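PDB 3M7N: exosome complex component Rrp42 from Archaeoglobus fulgidus, which probably serves as a non-catalytic subunit of the RNA-degrading exosome, contributing to the structuring of the Rrp41 active site. Local coordinates for residues H[64-69]-H[168-173]; H[118-123]-H[179-184]; H[183-188]-H[247-252]. All blocks are in the same frame, centred on the assembly; numbering follows the deposited sequence.

How the interactions relate
The three contacts run from the surface towards the middle of the subunit. Interaction 1, at the surface, sets a loop on the end of a strand of the five-stranded sheet; interaction 2 ties two loops together; interaction 3 packs a helix on the four-stranded sheet. Interactions 1 and 2 lie with centres 18 Å apart and do not touch, their segments alternating along the sequence. Interactions 2 and 3 share Leu183 and Pro184, so that residues 179-184 run from the loop pairing straight into strand 185-192. Bound nucleic acid comes within about 7 Å, nearest atom to nearest atom, of interactions 1 and 2, and within about 14 Å of interaction 3.

Interaction 1: residues H[64-69]-H[168-173]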
ATOM      1  N   MET H  64       2.319 -31.540  10.066  1.00 34.75           N
ATOM      2  CA  MET H  64       3.428 -31.700  10.988  1.00 40.13           C
ATOM      3  C   MET H  64       4.701 -31.984  10.221  1.00 40.75           C
ATOM      4  O   MET H  64       4.709 -32.781   9.283  1.00 43.59           O
ATOM      5  CB  MET H  64       3.157 -32.844  11.963  1.00 41.43           C
ATOM      6  CG  MET H  64       1.949 -32.629  12.856  1.00 39.12           C
ATOM      7  SD  MET H  64       1.736 -33.995  14.006  1.00 42.63           S
ATOM      8  CE  MET H  64       3.100 -33.673  15.130  1.00 41.75           C
ATOM      9  N   GLN H  65       5.776 -31.322  10.619  1.00 41.81           N
ATOM     10  CA  GLN H  65       7.084 -31.589  10.048  1.00 45.00           C
ATOM     11  C   GLN H  65       8.143 -31.373  11.122  1.00 44.11           C
ATOM     12  O   GLN H  65       7.960 -30.557  12.023  1.00 43.75           O
ATOM     13  CB  GLN H  65       7.331 -30.709   8.817  1.00 38.65           C
ATOM     14  CG  GLN H  65       7.311 -29.219   9.098  1.00 42.63           C
ATOM     15  CD  GLN H  65       7.489 -28.370   7.846  1.00 42.88           C
ATOM     16  OE1 GLN H  65       6.796 -28.556   6.839  1.00 40.69           O
ATOM     17  NE2 GLN H  65       8.422 -27.425   7.909  1.00 39.16           N
ATOM     18  N   PRO H  66       9.234 -32.146  11.061  1.00 50.63           N
ATOM     19  CA  PRO H  66      10.343 -31.955  12.001  1.00 47.16           C
ATOM     20  C   PRO H  66      10.903 -30.562  11.824  1.00 49.78           C
ATOM     21  O   PRO H  66      10.746 -30.004  10.748  1.00 52.49           O
ATOM     22  CB  PRO H  66      11.361 -32.994  11.547  1.00 50.14           C
ATOM     23  CG  PRO H  66      10.532 -34.074  10.924  1.00 48.12           C
ATOM     24  CD  PRO H  66       9.393 -33.369  10.254  1.00 48.27           C
ATOM     25  N   GLY H  67      11.524 -29.998  12.851  1.00 53.72           N
ATOM     26  CA  GLY H  67      12.067 -28.660  12.728  1.00 52.77           C
ATOM     27  C   GLY H  67      12.842 -28.147  13.929  1.00 59.23           C
ATOM     28  O   GLY H  67      13.087 -28.860  14.906  1.00 58.69           O
ATOM     29  N   GLU H  68      13.222 -26.878  13.836  1.00 64.04           N
ATOM     30  CA  GLU H  68      13.945 -26.178  14.889  1.00 69.35           C
ATOM     31  C   GLU H  68      13.087 -25.989  16.120  1.00 65.17           C
ATOM     32  O   GLU H  68      11.978 -25.487  16.022  1.00 71.29           O
ATOM     33  CB  GLU H  68      14.389 -24.795  14.381  1.00 80.72           C
ATOM     34  CG  GLU H  68      13.462 -24.125  13.310  1.00 81.27           C
ATOM     35  CD  GLU H  68      12.045 -23.793  13.807  1.00 81.31           C
ATOM     36  OE1 GLU H  68      11.127 -24.611  13.571  1.00 73.69           O
ATOM     37  OE2 GLU H  68      11.841 -22.711  14.411  1.00 79.95           O
ATOM     38  N   PRO H  69      13.598 -26.381  17.291  1.00 69.17           N
ATOM     39  CA  PRO H  69      12.922 -26.048  18.548  1.00 65.92           C
ATOM     40  C   PRO H  69      13.195 -24.596  18.854  1.00 69.94           C
ATOM     41  O   PRO H  69      14.114 -24.027  18.273  1.00 74.10           O
ATOM     42  CB  PRO H  69      13.647 -26.910  19.588  1.00 70.00           C
ATOM     43  CG  PRO H  69      14.539 -27.841  18.807  1.00 72.41           C
ATOM     44  CD  PRO H  69      14.828 -27.150  17.514  1.00 73.95           C
ATOM     45  N   GLU H 168       6.964 -42.015   9.731  1.00 53.29           N
ATOM     46  CA  GLU H 168       7.515 -42.815   8.642  1.00 55.02           C
ATOM     47  C   GLU H 168       8.045 -41.950   7.525  1.00 59.11           C
ATOM     48  O   GLU H 168       9.216 -42.033   7.172  1.00 66.27           O
ATOM     49  CB  GLU H 168       6.455 -43.750   8.088  1.00 54.68           C
ATOM     50  CG  GLU H 168       5.994 -44.755   9.106  1.00 60.00           C
ATOM     51  CD  GLU H 168       4.647 -45.314   8.764  1.00 67.57           C
ATOM     52  OE1 GLU H 168       4.292 -45.274   7.563  1.00 67.49           O
ATOM     53  OE2 GLU H 168       3.946 -45.782   9.691  1.00 67.39           O
ATOM     54  N   ARG H 169       7.177 -41.118   6.967  1.00 60.58           N
ATOM     55  CA  ARG H 169       7.577 -40.227   5.899  1.00 54.27           C
ATOM     56  C   ARG H 169       8.909 -39.596   6.223  1.00 55.85           C
ATOM     57  O   ARG H 169       9.709 -39.340   5.329  1.00 60.30           O
ATOM     58  CB  ARG H 169       6.551 -39.115   5.696  1.00 54.80           C
ATOM     59  CG  ARG H 169       7.037 -38.074   4.697  1.00 59.10           C
ATOM     60  CD  ARG H 169       6.298 -36.754   4.807  1.00 59.63           C
ATOM     61  NE  ARG H 169       4.863 -36.945   4.968  1.00 59.44           N
ATOM     62  CZ  ARG H 169       3.976 -35.958   4.927  1.00 55.86           C
ATOM     63  NH1 ARG H 169       2.692 -36.229   5.100  1.00 54.70           N
ATOM     64  NH2 ARG H 169       4.375 -34.703   4.713  1.00 52.35           N
ATOM     65  N   PHE H 170       9.142 -39.329   7.505  1.00 55.92           N
ATOM     66  CA  PHE H 170      10.351 -38.622   7.912  1.00 57.79           C
ATOM     67  C   PHE H 170      11.371 -39.567   8.540  1.00 60.77           C
ATOM     68  O   PHE H 170      12.279 -39.133   9.251  1.00 63.33           O
ATOM     69  CB  PHE H 170      10.019 -37.456   8.858  1.00 57.47           C
ATOM     70  CG  PHE H 170       9.405 -36.257   8.164  1.00 55.16           C
ATOM     71  CD1 PHE H 170      10.212 -35.261   7.623  1.00 51.13           C
ATOM     72  CD2 PHE H 170       8.027 -36.126   8.058  1.00 48.97           C
ATOM     73  CE1 PHE H 170       9.657 -34.159   6.984  1.00 49.31           C
ATOM     74  CE2 PHE H 170       7.461 -35.026   7.420  1.00 50.44           C
ATOM     75  CZ  PHE H 170       8.275 -34.042   6.886  1.00 50.31           C
ATOM     76  N   ASP H 171      11.213 -40.857   8.263  1.00 61.18           N
ATOM     77  CA  ASP H 171      12.144 -41.878   8.743  1.00 64.82           C
ATOM     78  C   ASP H 171      12.430 -41.669  10.221  1.00 64.62           C
ATOM     79  O   ASP H 171      13.527 -41.264  10.609  1.00 64.83           O
ATOM     80  CB  ASP H 171      13.434 -41.853   7.919  1.00 63.49           C
ATOM     81  CG  ASP H 171      13.172 -42.068   6.438  1.00 76.07           C
ATOM     82  OD1 ASP H 171      12.323 -42.931   6.100  1.00 74.29           O
ATOM     83  OD2 ASP H 171      13.802 -41.366   5.614  1.00 75.88           O
ATOM     84  N   LEU H 172      11.425 -41.966  11.038  1.00 56.71           N
ATOM     85  CA  LEU H 172      11.408 -41.533  12.417  1.00 52.38           C
ATOM     86  C   LEU H 172      10.571 -42.521  13.202  1.00 55.13           C
ATOM     87  O   LEU H 172      10.285 -42.315  14.382  1.00 56.50           O
ATOM     88  CB  LEU H 172      10.774 -40.148  12.494  1.00 54.07           C
ATOM     89  CG  LEU H 172      11.591 -38.978  13.023  1.00 53.74           C
ATOM     90  CD1 LEU H 172      12.969 -38.926  12.397  1.00 61.85           C
ATOM     91  CD2 LEU H 172      10.839 -37.691  12.766  1.00 56.03           C
ATOM     92  N   GLY H 173      10.157 -43.589  12.527  1.00 53.96           N
ATOM     93  CA  GLY H 173       9.437 -44.673  13.172  1.00 51.67           C
ATOM     94  C   GLY H 173       8.050 -44.889  12.602  1.00 54.45           C
ATOM     95  O   GLY H 173       7.650 -44.207  11.667  1.00 55.39           O
TER
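Phe170 carries this contact from a loop, and its side chain is best followed outward from the backbone. Its CG stands anti to the carbonyl carbon and beside the backbone N (chi1 -75°), which sends the ring across to Pro66 near the end of strand 56-67. CB already lies 4.0 Å from Pro66 CG. At the next step the ring turns one face to the proline: CG is close to both Pro66 CD and Pro66 CG, and CD1 makes the closest approach, 3.3 Å from Pro66 CD. Across the ring, Phe170 CD2 and CE2 are each 3.8 Å from Pro66 CD. At the tip, Phe170 CZ meets Gln65 CB obliquely at 4.0 Å. Beside the tip, Phe170 CE2 lies 4.0 Å from Met64 O, again obliquely.

Pro66 CD thus sits over the centre of one face, 3.3 Å from the Phe170 ring centroid and only 11° off the ring normal, a well-aligned CH-pi contact. The two side chains cross obliquely, so Pro66 CG reaches back over the CG-CD1 side. Leu172 adds a lighter touch: its CD2 lies 4.1 Å from Pro66 CG.

Strand 56-67 belongs to the five-stranded sheet of the first 3' exoribonuclease domain, and Pro66 and Leu172 both rest on Trp133 of its strand 131-141. Arg169 forms a salt bridge with Glu46 and donates a hydrogen bond to the carbonyl oxygen of Glu87 in a neighbouring exosome exonuclease 1 subunit, placing the loop at a subunit boundary. The nearest atom of the contact is about 7 Å from the bound nucleic acid.

Chemically, loop and strand meet through carbon surfaces, without a hydrogen bond between them: a proline CD, somewhat electron-poor beside its amide nitrogen, faces the pi cloud of Phe170.

Interaction 2: residues H[118-123]-H[179-184]; sequences AVDLSK and PVRDLP
Arg181 meets residues 118-123 through both its backbone and its side chain. Its amide N donates to the carbonyl oxygen of Ala118 at 2.7 Å, with an N-H...O angle of 160°, although it approaches from above the carbonyl plane. Val180 CA brings a C-H to Ala118 O as well, at 3.2 Å, within the single beta bridge that joins Val119 to Val180. Farther along, the guanidinium lies against the Asp120 carboxylate, the two planes stacked 19° apart. Asp120 OD1 is 2.9 Å from Arg181 NH1 but well out of the guanidinium plane, so this salt bridge rests on charge and no N-H points at the oxygen.

Neighbouring groups hold both partners in place. Asp120 has CG anti to its backbone N, and its OD2 accepts from Ser122 OG at 2.7 Å on its syn lone pair. Arg181 takes the crowded chi1 position (55°) and runs extended to NE, which hydrogen-bonds to the carbonyl oxygen of Glu117. A water in the guanidinium plane donates to Val119 O and accepts weakly from Arg181 NH2. An alanine at Asp120 would remove the carboxylate and would probably leave Arg181 without this stacked charge partner and Ser122 OG without its acceptor.

Residues 118-123 belong to the first 3' exoribonuclease domain and residues 179-184 lead into strand 185-192 of the second, so the contact joins the two. Ala118 CB packs 3.9 Å from Pro184 CD, both on Ile157 of helix 148-161, while Val119 turns away onto Ile79 of strand 78-84, one of the two outer strands of the five-stranded sheet in this chain.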
ATOM      1  N   ALA H 118      -3.964 -29.104  25.471  1.00 36.60           N
ATOM      2  CA  ALA H 118      -4.590 -30.178  24.709  1.00 32.97           C
ATOM      3  C   ALA H 118      -3.605 -31.123  24.025  1.00 34.55           C
ATOM      4  O   ALA H 118      -3.916 -32.293  23.800  1.00 34.78           O
ATOM      5  CB  ALA H 118      -5.518 -29.578  23.675  1.00 31.42           C
ATOM      6  N   VAL H 119      -2.431 -30.615  23.672  1.00 32.93           N
ATOM      7  CA  VAL H 119      -1.430 -31.440  23.016  1.00 34.52           C
ATOM      8  C   VAL H 119      -0.171 -31.441  23.846  1.00 41.26           C
ATOM      9  O   VAL H 119       0.357 -30.381  24.181  1.00 43.78           O
ATOM     10  CB  VAL H 119      -1.073 -30.922  21.611  1.00 35.90           C
ATOM     11  CG1 VAL H 119       0.077 -31.731  21.057  1.00 39.06           C
ATOM     12  CG2 VAL H 119      -2.277 -30.989  20.684  1.00 28.02           C
ATOM     13  N   ASP H 120       0.306 -32.631  24.189  1.00 47.36           N
ATOM     14  CA  ASP H 120       1.502 -32.756  25.007  1.00 52.02           C
ATOM     15  C   ASP H 120       2.726 -32.462  24.161  1.00 50.32           C
ATOM     16  O   ASP H 120       3.187 -33.314  23.403  1.00 53.20           O
ATOM     17  CB  ASP H 120       1.602 -34.164  25.595  1.00 56.66           C
ATOM     18  CG  ASP H 120       2.556 -34.240  26.770  1.00 56.92           C
ATOM     19  OD1 ASP H 120       2.308 -35.085  27.656  1.00 64.27           O
ATOM     20  OD2 ASP H 120       3.531 -33.451  26.823  1.00 55.26           O
ATOM     21  N   LEU H 121       3.250 -31.255  24.302  1.00 46.61           N
ATOM     22  CA  LEU H 121       4.330 -30.802  23.445  1.00 50.04           C
ATOM     23  C   LEU H 121       5.628 -31.540  23.734  1.00 58.80           C
ATOM     24  O   LEU H 121       6.413 -31.805  22.824  1.00 59.53           O
ATOM     25  CB  LEU H 121       4.534 -29.289  23.584  1.00 50.21           C
ATOM     26  CG  LEU H 121       3.297 -28.448  23.249  1.00 46.03           C
ATOM     27  CD1 LEU H 121       3.591 -26.963  23.412  1.00 44.63           C
ATOM     28  CD2 LEU H 121       2.808 -28.755  21.845  1.00 45.02           C
ATOM     29  N   SER H 122       5.855 -31.873  24.999  1.00 56.89           N
ATOM     30  CA  SER H 122       7.111 -32.498  25.389  1.00 60.04           C
ATOM     31  C   SER H 122       7.227 -33.896  24.786  1.00 57.16           C
ATOM     32  O   SER H 122       8.325 -34.413  24.610  1.00 61.00           O
ATOM     33  CB  SER H 122       7.242 -32.536  26.915  1.00 63.64           C
ATOM     34  OG  SER H 122       6.131 -33.193  27.501  1.00 59.92           O
ATOM     35  N   LYS H 123       6.088 -34.497  24.464  1.00 56.36           N
ATOM     36  CA  LYS H 123       6.063 -35.784  23.784  1.00 53.60           C
ATOM     37  C   LYS H 123       6.303 -35.646  22.282  1.00 57.68           C
ATOM     38  O   LYS H 123       6.227 -36.627  21.539  1.00 60.13           O
ATOM     39  CB  LYS H 123       4.728 -36.482  24.024  1.00 61.21           C
ATOM     40  CG  LYS H 123       4.669 -37.307  25.301  1.00 62.76           C
ATOM     41  CD  LYS H 123       3.242 -37.740  25.593  1.00 62.26           C
ATOM     42  CE  LYS H 123       3.187 -38.860  26.619  1.00 65.88           C
ATOM     43  NZ  LYS H 123       3.462 -40.196  26.008  1.00 62.84           N
ATOM     44  N   PRO H 179      -1.075 -37.479  20.470  1.00 43.56           N
ATOM     45  CA  PRO H 179      -1.696 -37.555  21.800  1.00 40.55           C
ATOM     46  C   PRO H 179      -2.447 -36.266  22.133  1.00 37.11           C
ATOM     47  O   PRO H 179      -1.831 -35.226  22.328  1.00 36.45           O
ATOM     48  CB  PRO H 179      -0.492 -37.735  22.750  1.00 40.70           C
ATOM     49  CG  PRO H 179       0.705 -38.019  21.855  1.00 41.45           C
ATOM     50  CD  PRO H 179       0.393 -37.377  20.534  1.00 41.29           C
ATOM     51  N   VAL H 180      -3.770 -36.341  22.189  1.00 40.25           N
ATOM     52  CA  VAL H 180      -4.582 -35.200  22.602  1.00 41.65           C
ATOM     53  C   VAL H 180      -5.198 -35.446  23.984  1.00 38.13           C
ATOM     54  O   VAL H 180      -5.919 -36.414  24.178  1.00 37.81           O
ATOM     55  CB  VAL H 180      -5.723 -34.924  21.604  1.00 35.80           C
ATOM     56  CG1 VAL H 180      -6.538 -33.743  22.073  1.00 32.95           C
ATOM     57  CG2 VAL H 180      -5.163 -34.681  20.199  1.00 39.36           C
ATOM     58  N   ARG H 181      -4.945 -34.553  24.932  1.00 39.85           N
ATOM     59  CA  ARG H 181      -5.373 -34.797  26.307  1.00 41.25           C
ATOM     60  C   ARG H 181      -6.377 -33.799  26.887  1.00 37.74           C
ATOM     61  O   ARG H 181      -6.627 -33.797  28.088  1.00 39.07           O
ATOM     62  CB  ARG H 181      -4.158 -34.887  27.214  1.00 33.09           C
ATOM     63  CG  ARG H 181      -3.277 -33.690  27.125  1.00 40.49           C
ATOM     64  CD  ARG H 181      -2.025 -33.890  27.961  1.00 50.00           C
ATOM     65  NE  ARG H 181      -1.099 -32.770  27.828  1.00 49.23           N
ATOM     66  CZ  ARG H 181       0.048 -32.665  28.489  1.00 54.76           C
ATOM     67  NH1 ARG H 181       0.417 -33.625  29.340  1.00 49.42           N
ATOM     68  NH2 ARG H 181       0.820 -31.597  28.299  1.00 50.49           N
ATOM     69  N   ASP H 182      -6.966 -32.959  26.055  1.00 35.43           N
ATOM     70  CA  ASP H 182      -8.021 -32.081  26.561  1.00 37.94           C
ATOM     71  C   ASP H 182      -8.899 -31.680  25.401  1.00 32.35           C
ATOM     72  O   ASP H 182      -8.606 -31.997  24.250  1.00 32.45           O
ATOM     73  CB  ASP H 182      -7.452 -30.844  27.294  1.00 33.09           C
ATOM     74  CG  ASP H 182      -8.414 -30.283  28.361  1.00 35.25           C
ATOM     75  OD1 ASP H 182      -7.943 -29.891  29.450  1.00 34.57           O
ATOM     76  OD2 ASP H 182      -9.641 -30.225  28.119  1.00 35.14           O
ATOM     77  N   LEU H 183      -9.993 -31.006  25.706  1.00 33.29           N
ATOM     78  CA  LEU H 183     -10.959 -30.688  24.678  1.00 30.71           C
ATOM     79  C   LEU H 183     -11.459 -29.253  24.890  1.00 30.18           C
ATOM     80  O   LEU H 183     -12.562 -29.030  25.390  1.00 31.50           O
ATOM     81  CB  LEU H 183     -12.096 -31.710  24.705  1.00 28.75           C
ATOM     82  CG  LEU H 183     -12.725 -32.118  23.367  1.00 41.60           C
ATOM     83  CD1 LEU H 183     -13.844 -33.155  23.557  1.00 35.56           C
ATOM     84  CD2 LEU H 183     -13.241 -30.896  22.594  1.00 33.55           C
ATOM     85  N   PRO H 184     -10.623 -28.277  24.516  1.00 27.00           N
ATOM     86  CA  PRO H 184     -10.953 -26.846  24.518  1.00 26.02           C
ATOM     87  C   PRO H 184     -12.146 -26.563  23.615  1.00 27.18           C
ATOM     88  O   PRO H 184     -12.132 -26.982  22.446  1.00 25.11           O
ATOM     89  CB  PRO H 184      -9.731 -26.179  23.876  1.00 23.33           C
ATOM     90  CG  PRO H 184      -8.703 -27.213  23.748  1.00 29.87           C
ATOM     91  CD  PRO H 184      -9.304 -28.562  23.926  1.00 29.18           C
TER
HETATM   92  O   HOH W   1       1.126 -29.018  26.201  1.00 45.90           O

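Interaction 3: residues H[183-188]-H[247-252]; sequences LPVSVT and NCARKL
Strand 185-188 and helix 247-252 pass with their axes 7.9 Å apart at closest approach and their N-to-C directions 131° apart, Val185 and Ala249 being the nearest residues by CA. Alternation along the strand turns Val185 and Val187 to the helix and Ser186 away from it. Both valines hold CG1 anti to the backbone N, yet their closest touches come from different branches. Val185 uses CG1, which lies 3.8 Å from Leu252 CB and nearly as close to Leu252 CD1, the two side chains crossing obliquely. Val187 uses CG2, one turn earlier in the helix: it is 3.9 Å from Ala249 CB and 4.0 Å from Cys248 CB, and comes 3.7 Å from the backbone N of Ala249. The small side chain of Ala249 is consistent with this close approach.

All five touching residues are buried. Within the sheet, backbone hydrogen bonds join Val185 and Val187 to strand 211-216. On the strand's other face, Ser186 and Thr188 hydrogen-bond to Asp150 of helix 148-161, which comes from the first domain. Helix 235-253 laid on the four-stranded sheet is the layered alpha/beta arrangement consistent with the second domain of the RNase PH family.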
ATOM      1  N   LEU H 183      -9.993 -31.006  25.706  1.00 33.29           N
ATOM      2  CA  LEU H 183     -10.959 -30.688  24.678  1.00 30.71           C
ATOM      3  C   LEU H 183     -11.459 -29.253  24.890  1.00 30.18           C
ATOM      4  O   LEU H 183     -12.562 -29.030  25.390  1.00 31.50           O
ATOM      5  CB  LEU H 183     -12.096 -31.710  24.705  1.00 28.75           C
ATOM      6  CG  LEU H 183     -12.725 -32.118  23.367  1.00 41.60           C
ATOM      7  CD1 LEU H 183     -13.844 -33.155  23.557  1.00 35.56           C
ATOM      8  CD2 LEU H 183     -13.241 -30.896  22.594  1.00 33.55           C
ATOM      9  N   PRO H 184     -10.623 -28.277  24.516  1.00 27.00           N
ATOM     10  CA  PRO H 184     -10.953 -26.846  24.518  1.00 26.02           C
ATOM     11  C   PRO H 184     -12.146 -26.563  23.615  1.00 27.18           C
ATOM     12  O   PRO H 184     -12.132 -26.982  22.446  1.00 25.11           O
ATOM     13  CB  PRO H 184      -9.731 -26.179  23.876  1.00 23.33           C
ATOM     14  CG  PRO H 184      -8.703 -27.213  23.748  1.00 29.87           C
ATOM     15  CD  PRO H 184      -9.304 -28.562  23.926  1.00 29.18           C
ATOM     16  N   VAL H 185     -13.133 -25.837  24.136  1.00 23.41           N
ATOM     17  CA  VAL H 185     -14.298 -25.425  23.373  1.00 19.54           C
ATOM     18  C   VAL H 185     -14.565 -24.004  23.762  1.00 28.00           C
ATOM     19  O   VAL H 185     -14.522 -23.662  24.969  1.00 22.63           O
ATOM     20  CB  VAL H 185     -15.539 -26.251  23.736  1.00 26.72           C
ATOM     21  CG1 VAL H 185     -16.759 -25.733  22.997  1.00 21.77           C
ATOM     22  CG2 VAL H 185     -15.291 -27.744  23.470  1.00 22.20           C
ATOM     23  N   SER H 186     -14.814 -23.173  22.745  1.00 23.37           N
ATOM     24  CA  SER H 186     -15.059 -21.754  22.948  1.00 22.71           C
ATOM     25  C   SER H 186     -16.508 -21.416  22.680  1.00 21.11           C
ATOM     26  O   SER H 186     -17.125 -21.969  21.769  1.00 24.34           O
ATOM     27  CB  SER H 186     -14.148 -20.901  22.040  1.00 27.67           C
ATOM     28  OG  SER H 186     -14.662 -20.842  20.711  1.00 27.09           O
ATOM     29  N   VAL H 187     -17.051 -20.509  23.484  1.00 23.03           N
ATOM     30  CA  VAL H 187     -18.433 -20.063  23.355  1.00 21.76           C
ATOM     31  C   VAL H 187     -18.473 -18.553  23.232  1.00 23.33           C
ATOM     32  O   VAL H 187     -18.031 -17.826  24.125  1.00 25.25           O
ATOM     33  CB  VAL H 187     -19.296 -20.463  24.583  1.00 22.31           C
ATOM     34  CG1 VAL H 187     -20.712 -19.877  24.467  1.00 18.67           C
ATOM     35  CG2 VAL H 187     -19.336 -21.977  24.741  1.00 19.69           C
ATOM     36  N   THR H 188     -19.066 -18.082  22.146  1.00 25.45           N
ATOM     37  CA  THR H 188     -19.014 -16.677  21.800  1.00 22.16           C
ATOM     38  C   THR H 188     -20.393 -16.079  21.783  1.00 22.24           C
ATOM     39  O   THR H 188     -21.296 -16.595  21.125  1.00 22.74           O
ATOM     40  CB  THR H 188     -18.344 -16.476  20.400  1.00 25.50           C
ATOM     41  OG1 THR H 188     -16.970 -16.871  20.483  1.00 24.52           O
ATOM     42  CG2 THR H 188     -18.457 -15.029  19.935  1.00 19.16           C
ATOM     43  N   ASN H 247     -21.567 -23.972  30.762  1.00 25.62           N
ATOM     44  CA  ASN H 247     -22.591 -24.961  30.460  1.00 26.09           C
ATOM     45  C   ASN H 247     -22.667 -25.289  28.961  1.00 28.73           C
ATOM     46  O   ASN H 247     -22.528 -26.455  28.580  1.00 29.75           O
ATOM     47  CB  ASN H 247     -23.954 -24.516  31.013  1.00 29.28           C
ATOM     48  CG  ASN H 247     -24.943 -25.669  31.143  1.00 36.89           C
ATOM     49  OD1 ASN H 247     -24.942 -26.391  32.144  1.00 38.71           O
ATOM     50  ND2 ASN H 247     -25.795 -25.841  30.135  1.00 34.84           N
ATOM     51  N   CYS H 248     -22.885 -24.269  28.119  1.00 28.96           N
ATOM     52  CA  CYS H 248     -22.904 -24.443  26.652  1.00 23.46           C
ATOM     53  C   CYS H 248     -21.698 -25.205  26.114  1.00 25.26           C
ATOM     54  O   CYS H 248     -21.833 -26.045  25.231  1.00 27.07           O
ATOM     55  CB  CYS H 248     -22.949 -23.090  25.937  1.00 22.15           C
ATOM     56  SG  CYS H 248     -24.504 -22.235  26.028  1.00 28.11           S
ATOM     57  N   ALA H 249     -20.519 -24.873  26.631  1.00 24.43           N
ATOM     58  CA  ALA H 249     -19.272 -25.522  26.251  1.00 24.82           C
ATOM     59  C   ALA H 249     -19.318 -27.024  26.549  1.00 29.99           C
ATOM     60  O   ALA H 249     -18.808 -27.846  25.776  1.00 28.64           O
ATOM     61  CB  ALA H 249     -18.090 -24.861  26.997  1.00 18.75           C
ATOM     62  N   ARG H 250     -19.922 -27.371  27.682  1.00 30.47           N
ATOM     63  CA  ARG H 250     -20.062 -28.765  28.085  1.00 34.20           C
ATOM     64  C   ARG H 250     -20.950 -29.517  27.105  1.00 32.08           C
ATOM     65  O   ARG H 250     -20.573 -30.578  26.635  1.00 33.77           O
ATOM     66  CB  ARG H 250     -20.631 -28.888  29.512  1.00 35.68           C
ATOM     67  CG  ARG H 250     -19.589 -29.147  30.608  1.00 42.55           C
ATOM     68  CD  ARG H 250     -20.194 -29.953  31.771  1.00 41.81           C
ATOM     69  NE  ARG H 250     -21.586 -29.577  31.997  1.00 38.25           N
ATOM     70  CZ  ARG H 250     -21.976 -28.537  32.728  1.00 39.19           C
ATOM     71  NH1 ARG H 250     -23.270 -28.268  32.860  1.00 37.49           N
ATOM     72  NH2 ARG H 250     -21.079 -27.772  33.335  1.00 39.65           N
ATOM     73  N   LYS H 251     -22.130 -28.980  26.807  1.00 30.06           N
ATOM     74  CA  LYS H 251     -22.997 -29.605  25.805  1.00 35.11           C
ATOM     75  C   LYS H 251     -22.239 -29.825  24.493  1.00 39.28           C
ATOM     76  O   LYS H 251     -22.237 -30.923  23.928  1.00 46.57           O
ATOM     77  CB  LYS H 251     -24.211 -28.732  25.523  1.00 33.71           C
ATOM     78  CG  LYS H 251     -25.347 -28.851  26.530  1.00 43.78           C
ATOM     79  CD  LYS H 251     -24.835 -29.067  27.935  1.00 44.91           C
ATOM     80  CE  LYS H 251     -25.967 -29.421  28.901  1.00 46.23           C
ATOM     81  NZ  LYS H 251     -25.426 -30.195  30.074  1.00 50.35           N
ATOM     82  N   LEU H 252     -21.595 -28.768  24.013  1.00 29.29           N
ATOM     83  CA  LEU H 252     -20.821 -28.846  22.794  1.00 34.07           C
ATOM     84  C   LEU H 252     -19.818 -29.973  22.861  1.00 36.14           C
ATOM     85  O   LEU H 252     -19.638 -30.729  21.901  1.00 38.59           O
ATOM     86  CB  LEU H 252     -20.114 -27.508  22.531  1.00 27.65           C
ATOM     87  CG  LEU H 252     -21.070 -26.478  21.919  1.00 29.80           C
ATOM     88  CD1 LEU H 252     -20.395 -25.145  21.694  1.00 24.75           C
ATOM     89  CD2 LEU H 252     -21.650 -27.024  20.609  1.00 27.73           C
TER